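Local coordinates for protein CghA (Chaetomium globosum, PDB 6KBC) that is a fungal protein built from two calycin-like beta domains, with the ligand WK1 bound in a pocket of the chain, at residues 13-18 / 71-76; 299-304 / 330-335; 306-311 / 342-347. All blocks are in the same frame, centred on the assembly; numbering follows the deposited sequence.

Contact 1 (13-18 / 71-76); sequences DQFLAD and SQAPAS
Phe15, its CG set between the backbone N and the carbonyl carbon (chi1 60°), turns the edge of its ring to the turn 71-76, which connects the antiparallel strands 60-69 and 77-85 as a beta hairpin in the calycin-like N-terminal domain. Ring atom CZ stands 3.7 Å from Pro74 O, and the oxygen lies in the ring plane, where it meets the slightly positive C-H rim of the ring. Leu16 adds a purely apolar touch, its CD2 lying 3.9 Å from Ala73 CB; a methyl group at 73 is small enough to receive both this branch and, more loosely, the Phe15 ring.

Behind these contacts the turn is shaped by the cis peptide bond before Pro74 and by an inverse gamma turn centred on Ala75, whose weak bond from Ser76 N also ends on Pro74 O. Phe77 meets the Phe15 ring with planes about 50° apart, and Phe15 and Ala17 share backbone hydrogen bonds with Leu41. Ser76 OG is hydrogen-bonded to Asp69 O, so a small hydroxyl can sit beside the ring with its polar need met, 3.6 Å from Phe15 CE1.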
# COMPACT_ATOMS: atom_id res chain seq x y z
N ASP A 13 5.32 26.81 -8.69
CA ASP A 13 4.80 26.36 -9.98
C ASP A 13 5.89 26.00 -10.98
O ASP A 13 5.61 25.86 -12.17
CB ASP A 13 3.88 27.42 -10.60
CG ASP A 13 4.64 28.65 -11.08
OD1 ASP A 13 5.46 29.20 -10.31
OD2 ASP A 13 4.42 29.06 -12.24
N GLN A 14 7.14 25.85 -10.52
CA GLN A 14 8.23 25.47 -11.40
C GLN A 14 8.96 24.24 -10.88
O GLN A 14 10.15 24.06 -11.13
CB GLN A 14 9.22 26.62 -11.60
CG GLN A 14 8.60 27.92 -12.12
CD GLN A 14 8.17 27.82 -13.58
OE1 GLN A 14 7.06 28.21 -13.95
NE2 GLN A 14 9.06 27.31 -14.43
N PHE A 15 8.25 23.37 -10.15
CA PHE A 15 8.87 22.17 -9.58
C PHE A 15 8.97 21.03 -10.58
O PHE A 15 9.75 20.09 -10.38
CB PHE A 15 8.09 21.71 -8.34
CG PHE A 15 6.65 21.37 -8.61
CD1 PHE A 15 6.30 20.18 -9.24
CD2 PHE A 15 5.63 22.24 -8.25
CE1 PHE A 15 4.98 19.86 -9.49
CE2 PHE A 15 4.31 21.93 -8.50
CZ PHE A 15 3.98 20.74 -9.13
N LEU A 16 8.18 21.08 -11.65
CA LEU A 16 8.13 20.01 -12.63
C LEU A 16 9.28 20.13 -13.63
O LEU A 16 9.60 21.23 -14.09
CB LEU A 16 6.79 20.04 -13.36
CG LEU A 16 6.19 18.76 -13.94
CD1 LEU A 16 5.89 17.76 -12.85
CD2 LEU A 16 4.92 19.11 -14.71
N ALA A 17 9.90 19.01 -13.95
CA ALA A 17 10.90 19.01 -15.01
C ALA A 17 10.23 19.18 -16.37
O ALA A 17 9.02 18.98 -16.53
CB ALA A 17 11.72 17.73 -14.99
N ASP A 18 11.03 19.58 -17.36
CA ASP A 18 10.50 19.79 -18.70
C ASP A 18 10.25 18.47 -19.41
O ASP A 18 9.21 18.29 -20.05
CB ASP A 18 11.48 20.67 -19.50
CG ASP A 18 10.90 21.15 -20.82
OD1 ASP A 18 10.16 20.39 -21.48
OD2 ASP A 18 11.21 22.30 -21.21
N SER A 71 2.43 13.53 -13.16
CA SER A 71 1.43 13.55 -14.23
C SER A 71 0.16 14.31 -13.86
O SER A 71 -0.61 14.65 -14.76
CB SER A 71 1.04 12.13 -14.63
OG SER A 71 0.46 11.43 -13.55
N GLN A 72 -0.10 14.58 -12.59
CA GLN A 72 -1.35 15.23 -12.26
C GLN A 72 -1.10 16.69 -11.82
O GLN A 72 -1.94 17.31 -11.16
CB GLN A 72 -2.08 14.37 -11.23
CG GLN A 72 -3.46 14.82 -10.87
CD GLN A 72 -4.13 13.87 -9.88
OE1 GLN A 72 -3.55 12.89 -9.42
NE2 GLN A 72 -5.43 14.12 -9.64
N ALA A 73 0.08 17.22 -12.16
CA ALA A 73 0.37 18.64 -11.99
C ALA A 73 -0.69 19.48 -12.70
O ALA A 73 -1.24 19.08 -13.73
CB ALA A 73 1.77 18.98 -12.50
N PRO A 74 -1.00 20.68 -12.17
CA PRO A 74 -0.30 21.35 -11.05
C PRO A 74 -0.53 20.71 -9.67
O PRO A 74 0.32 20.86 -8.80
CB PRO A 74 -0.88 22.76 -11.08
CG PRO A 74 -2.26 22.59 -11.60
CD PRO A 74 -2.19 21.45 -12.60
N ALA A 75 -1.65 20.00 -9.49
CA ALA A 75 -1.99 19.41 -8.20
C ALA A 75 -1.23 18.10 -7.97
O ALA A 75 -1.80 17.02 -7.82
CB ALA A 75 -3.50 19.20 -8.11
N SER A 76 0.10 18.22 -7.92
CA SER A 76 0.95 17.04 -7.84
C SER A 76 1.10 16.49 -6.43
O SER A 76 1.55 15.36 -6.27
CB SER A 76 2.35 17.34 -8.39
OG SER A 76 2.33 17.38 -9.81

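Contact 2 (299-304 / 330-335); sequences TADAVR and RSAGPE
Arg330, the residue most covered by this contact, forms an antiparallel hydrogen-bonded pair with Ala302, joining the start of strand 302-308 to the end of strand 324-330 in the calycin-like C-terminal domain. Arg330 N donates to Ala302 O at 2.7 Å, and Ala302 N returns a bond to Arg330 O at 3.1 Å. Arg330 O also takes a CA-H...O contact from Asp301 CA, 3.3 Å away, and a hydrogen bond from Ser283 OG.

Both CB atoms of the pair lie on the same face of the sheet, where Leu289 touches Ala302 and Arg330. The Arg330 chain is extended from CG to NE and leads away from Ala302; NH1 meets Asp295 and Ala297 O, and NH2 meets Glu328.

Ala332 is gripped past the strand ends from two directions. Its CB lies against the backbone of Ala300, with CA and C of that residue both 3.6 Å away, and a methyl suits so close an approach to a main chain. Its N is held by Asp301, which extends the pairing with its side chain: CG lies anti to the carbonyl carbon, chi1 -72°, and OD1 accepts from Ala332 N at 2.7 Å with a nearly straight bond of 161°, met almost along the C-O axis. OD2 is taken by Asn284 N, so the carboxylate joins two backbone N-H groups from different parts of the chain. Ser331 OG accepts from Gly333 N at 2.8 Å, an ST turn; the glycine has no CB to press on that hydroxyl.

The buried arginines Arg304 and Arg330 bring like charges close together, Arg304 NE lying 4.6 Å from Arg330 NH2. Both atoms share Glu328 OE2, which probably offsets their repulsion.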
# COMPACT_ATOMS: atom_id res chain seq x y z
N THR A 299 10.12 -23.33 -7.79
CA THR A 299 11.52 -23.01 -7.99
C THR A 299 11.90 -21.66 -7.39
O THR A 299 13.07 -21.28 -7.43
CB THR A 299 11.86 -23.02 -9.48
OG1 THR A 299 11.17 -21.95 -10.15
CG2 THR A 299 11.43 -24.35 -10.09
N ALA A 300 10.93 -20.92 -6.88
CA ALA A 300 11.17 -19.68 -6.14
C ALA A 300 9.95 -19.43 -5.28
O ALA A 300 8.86 -19.96 -5.55
CB ALA A 300 11.42 -18.49 -7.06
N ASP A 301 10.14 -18.64 -4.23
CA ASP A 301 9.01 -18.17 -3.46
C ASP A 301 8.05 -17.43 -4.40
O ASP A 301 8.48 -16.72 -5.32
CB ASP A 301 9.46 -17.23 -2.34
CG ASP A 301 10.17 -17.94 -1.18
OD1 ASP A 301 10.40 -19.19 -1.20
OD2 ASP A 301 10.52 -17.22 -0.23
N ALA A 302 6.76 -17.59 -4.17
CA ALA A 302 5.82 -17.00 -5.10
C ALA A 302 4.50 -16.80 -4.39
O ALA A 302 4.24 -17.39 -3.33
CB ALA A 302 5.65 -17.88 -6.35
N VAL A 303 3.67 -15.94 -4.97
CA VAL A 303 2.30 -15.81 -4.52
C VAL A 303 1.41 -15.88 -5.75
O VAL A 303 1.79 -15.40 -6.83
CB VAL A 303 2.06 -14.52 -3.71
CG1 VAL A 303 2.25 -13.30 -4.57
CG2 VAL A 303 0.66 -14.56 -3.08
N ARG A 304 0.26 -16.53 -5.60
CA ARG A 304 -0.79 -16.52 -6.60
C ARG A 304 -1.96 -15.73 -6.05
O ARG A 304 -2.42 -16.00 -4.93
CB ARG A 304 -1.20 -17.96 -6.93
CG ARG A 304 -2.30 -18.07 -8.00
CD ARG A 304 -2.52 -19.52 -8.27
NE ARG A 304 -2.97 -20.27 -7.09
CZ ARG A 304 -4.25 -20.38 -6.74
NH1 ARG A 304 -5.19 -19.79 -7.46
NH2 ARG A 304 -4.59 -21.10 -5.67
N ARG A 330 3.75 -19.64 -1.84
CA ARG A 330 4.59 -20.82 -1.92
C ARG A 330 5.98 -20.50 -1.41
O ARG A 330 6.50 -19.40 -1.64
CB ARG A 330 4.70 -21.33 -3.35
CG ARG A 330 3.36 -21.59 -3.98
CD ARG A 330 3.49 -22.45 -5.22
NE ARG A 330 2.22 -22.45 -5.92
CZ ARG A 330 2.02 -22.98 -7.12
NH1 ARG A 330 3.03 -23.58 -7.76
NH2 ARG A 330 0.81 -22.89 -7.68
N SER A 331 6.58 -21.46 -0.74
CA SER A 331 7.97 -21.37 -0.32
C SER A 331 8.82 -22.34 -1.14
O SER A 331 8.47 -23.52 -1.25
CB SER A 331 8.11 -21.71 1.17
OG SER A 331 9.47 -21.99 1.45
N ALA A 332 9.91 -21.84 -1.71
CA ALA A 332 10.93 -22.70 -2.32
C ALA A 332 11.92 -23.24 -1.28
O ALA A 332 12.96 -23.80 -1.65
CB ALA A 332 11.68 -21.96 -3.42
N GLY A 333 11.62 -23.05 0.00
CA GLY A 333 12.39 -23.63 1.08
C GLY A 333 12.26 -25.14 1.07
O GLY A 333 11.41 -25.72 0.39
N PRO A 334 13.11 -25.80 1.86
CA PRO A 334 13.19 -27.26 1.81
C PRO A 334 11.90 -27.97 2.16
O PRO A 334 11.69 -29.11 1.74
CB PRO A 334 14.28 -27.60 2.84
CG PRO A 334 14.37 -26.38 3.71
CD PRO A 334 14.10 -25.23 2.80
N GLU A 335 11.05 -27.35 2.98
CA GLU A 335 9.81 -28.02 3.36
C GLU A 335 8.71 -27.84 2.31
O GLU A 335 7.68 -28.53 2.40
CB GLU A 335 9.34 -27.50 4.71
CG GLU A 335 10.21 -28.03 5.86
CD GLU A 335 9.56 -27.86 7.22
OE1 GLU A 335 9.97 -26.94 7.96
OE2 GLU A 335 8.65 -28.65 7.55

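Contact 3 (306-311 / 342-347); sequences EKLYDG and DLRHHQ
Leu308 lays its CD1 over one face of the Arg344 guanidinium, 4.0 Å above the plane and shifted toward the rim. The two residues belong to strands 302-308 and 338-346, which flank strand 324-330 in the antiparallel part of the C-terminal calycin-like sheet, so the contact reaches across the strand between them. The same CD1 also lies 3.8 Å from Asp342 CG, the Leu308 and Asp342 side chains crossing at about a right angle. An apolar methyl suits the guanidinium face, which offers no N-H, and leaves the in-plane N-H groups to Asp310 O and a water.

Arg344 reaches this position by a chain extended from CG to NE. Its NH1 donates to Asp310 O at 2.9 Å, almost straight at 171°, in the carbonyl plane and on a lone pair. NH1 has a second acceptor in Asp312 O, so the arginine gathers the backbone that leaves strand 302-308. Gly311, with a positive phi of 88°, passes its C within 3.6 Å of NH1; having no CB, it lets the guanidinium come this close.

On the other arm, NH2 makes a salt bridge with Asp342 OD2 at 3.2 Å, longer and more bent than the NH1 bond, the oxygen being met from above the carboxylate plane. Arg326 NE holds Asp342 OD1 and so helps to fix the carboxylate. The water at the guanidinium edge completes the network, accepting from Arg344 NH2 at 2.8 Å and donating to Asp310 O at 3.1 Å.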
# COMPACT_ATOMS: atom_id res chain seq x y z
N GLU A 306 -5.86 -14.79 -6.82
CA GLU A 306 -6.96 -15.27 -7.65
C GLU A 306 -8.25 -14.61 -7.20
O GLU A 306 -8.63 -14.72 -6.03
CB GLU A 306 -7.11 -16.79 -7.60
CG GLU A 306 -8.39 -17.26 -8.29
CD GLU A 306 -8.55 -18.78 -8.32
OE1 GLU A 306 -9.15 -19.28 -9.28
OE2 GLU A 306 -8.03 -19.46 -7.40
N LYS A 307 -8.91 -13.92 -8.12
CA LYS A 307 -10.21 -13.34 -7.82
C LYS A 307 -11.19 -14.45 -7.46
O LYS A 307 -11.25 -15.48 -8.14
CB LYS A 307 -10.74 -12.54 -9.02
CG LYS A 307 -9.93 -11.28 -9.36
CD LYS A 307 -10.21 -10.88 -10.82
CE LYS A 307 -9.15 -9.92 -11.33
NZ LYS A 307 -9.22 -8.62 -10.60
N LEU A 308 -11.93 -14.25 -6.37
CA LEU A 308 -12.94 -15.20 -5.90
C LEU A 308 -14.31 -14.68 -6.29
O LEU A 308 -14.59 -13.49 -6.14
CB LEU A 308 -12.87 -15.37 -4.39
CG LEU A 308 -11.63 -16.06 -3.82
CD1 LEU A 308 -11.68 -16.07 -2.32
CD2 LEU A 308 -11.52 -17.48 -4.34
N TYR A 309 -15.16 -15.57 -6.83
CA TYR A 309 -16.52 -15.20 -7.19
C TYR A 309 -17.57 -15.99 -6.43
O TYR A 309 -18.73 -15.57 -6.42
CB TYR A 309 -16.74 -15.42 -8.71
CG TYR A 309 -15.79 -14.55 -9.51
CD1 TYR A 309 -16.09 -13.23 -9.76
CD2 TYR A 309 -14.58 -15.07 -9.97
CE1 TYR A 309 -15.21 -12.42 -10.47
CE2 TYR A 309 -13.70 -14.28 -10.68
CZ TYR A 309 -14.03 -12.96 -10.93
OH TYR A 309 -13.16 -12.15 -11.63
N ASP A 310 -17.19 -17.09 -5.78
CA ASP A 310 -18.13 -17.96 -5.07
C ASP A 310 -17.96 -17.79 -3.56
O ASP A 310 -16.89 -17.42 -3.08
CB ASP A 310 -17.89 -19.43 -5.45
CG ASP A 310 -18.08 -19.69 -6.94
OD1 ASP A 310 -18.89 -18.99 -7.58
OD2 ASP A 310 -17.41 -20.60 -7.47
N GLY A 311 -19.04 -18.06 -2.82
CA GLY A 311 -19.00 -17.98 -1.37
C GLY A 311 -19.31 -16.59 -0.85
O GLY A 311 -19.76 -15.70 -1.58
N ASP A 342 -8.17 -17.08 2.09
CA ASP A 342 -9.28 -16.42 1.42
C ASP A 342 -9.51 -15.10 2.11
O ASP A 342 -9.64 -15.05 3.35
CB ASP A 342 -10.53 -17.29 1.43
CG ASP A 342 -10.47 -18.39 0.38
OD1 ASP A 342 -9.44 -18.48 -0.34
OD2 ASP A 342 -11.45 -19.14 0.25
N LEU A 343 -9.52 -14.03 1.34
CA LEU A 343 -9.74 -12.69 1.85
C LEU A 343 -11.07 -12.25 1.28
O LEU A 343 -11.17 -11.90 0.10
CB LEU A 343 -8.62 -11.75 1.43
CG LEU A 343 -7.33 -11.83 2.25
CD1 LEU A 343 -6.67 -13.18 2.15
CD2 LEU A 343 -6.40 -10.78 1.72
N ARG A 344 -12.12 -12.29 2.10
CA ARG A 344 -13.46 -12.05 1.59
C ARG A 344 -13.92 -10.67 2.00
O ARG A 344 -13.73 -10.26 3.15
CB ARG A 344 -14.43 -13.14 2.05
CG ARG A 344 -14.02 -14.48 1.46
CD ARG A 344 -14.90 -15.64 1.91
NE ARG A 344 -14.47 -16.86 1.24
CZ ARG A 344 -14.89 -17.24 0.04
NH1 ARG A 344 -15.75 -16.48 -0.64
NH2 ARG A 344 -14.44 -18.37 -0.49
N HIS A 345 -14.52 -9.96 1.04
CA HIS A 345 -14.97 -8.59 1.23
C HIS A 345 -15.99 -8.52 2.36
O HIS A 345 -17.10 -9.06 2.23
CB HIS A 345 -15.59 -8.04 -0.05
CG HIS A 345 -14.63 -7.98 -1.20
ND1 HIS A 345 -15.05 -8.02 -2.51
CD2 HIS A 345 -13.29 -7.86 -1.23
CE1 HIS A 345 -14.00 -7.95 -3.31
NE2 HIS A 345 -12.91 -7.83 -2.55
N HIS A 346 -15.63 -7.84 3.45
CA HIS A 346 -16.48 -7.71 4.61
C HIS A 346 -17.15 -6.35 4.69
O HIS A 346 -18.34 -6.26 4.99
CB HIS A 346 -15.69 -7.97 5.89
CG HIS A 346 -16.51 -7.82 7.13
ND1 HIS A 346 -17.39 -8.79 7.56
CD2 HIS A 346 -16.62 -6.80 8.02
CE1 HIS A 346 -17.99 -8.38 8.66
NE2 HIS A 346 -17.54 -7.18 8.96
N GLN A 347 -16.41 -5.29 4.40
CA GLN A 347 -16.96 -3.94 4.45
C GLN A 347 -16.46 -3.18 3.25
O GLN A 347 -15.25 -3.16 3.00
CB GLN A 347 -16.57 -3.19 5.74
CG GLN A 347 -17.18 -1.80 5.79
CD GLN A 347 -16.77 -1.00 7.02
OE1 GLN A 347 -16.09 -1.50 7.93
NE2 GLN A 347 -17.16 0.27 7.04
O HOH W 1 -14.89 -19.77 -2.82

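In the fold
From the N terminus, contact 1 closes first: the loop after strand 6-10 comes back against the turn of the hairpin formed by strands 60-69 and 77-85, all within the N-terminal domain. Contacts 2 and 3 both open after contact 1 has closed, in the C-terminal domain and on the opposite side of the chain's centre, about 42 and 39 Å from contact 1 between centres, and they cross each other: contact 2 opens at 299-304 and contact 3 at 306-311, then they close in the same order at 330-335 and 342-347. Both use strand 302-308. Contact 2 joins its beginning to the neighbouring strand 324-330, whereas contact 3 links its far end to strand 338-346.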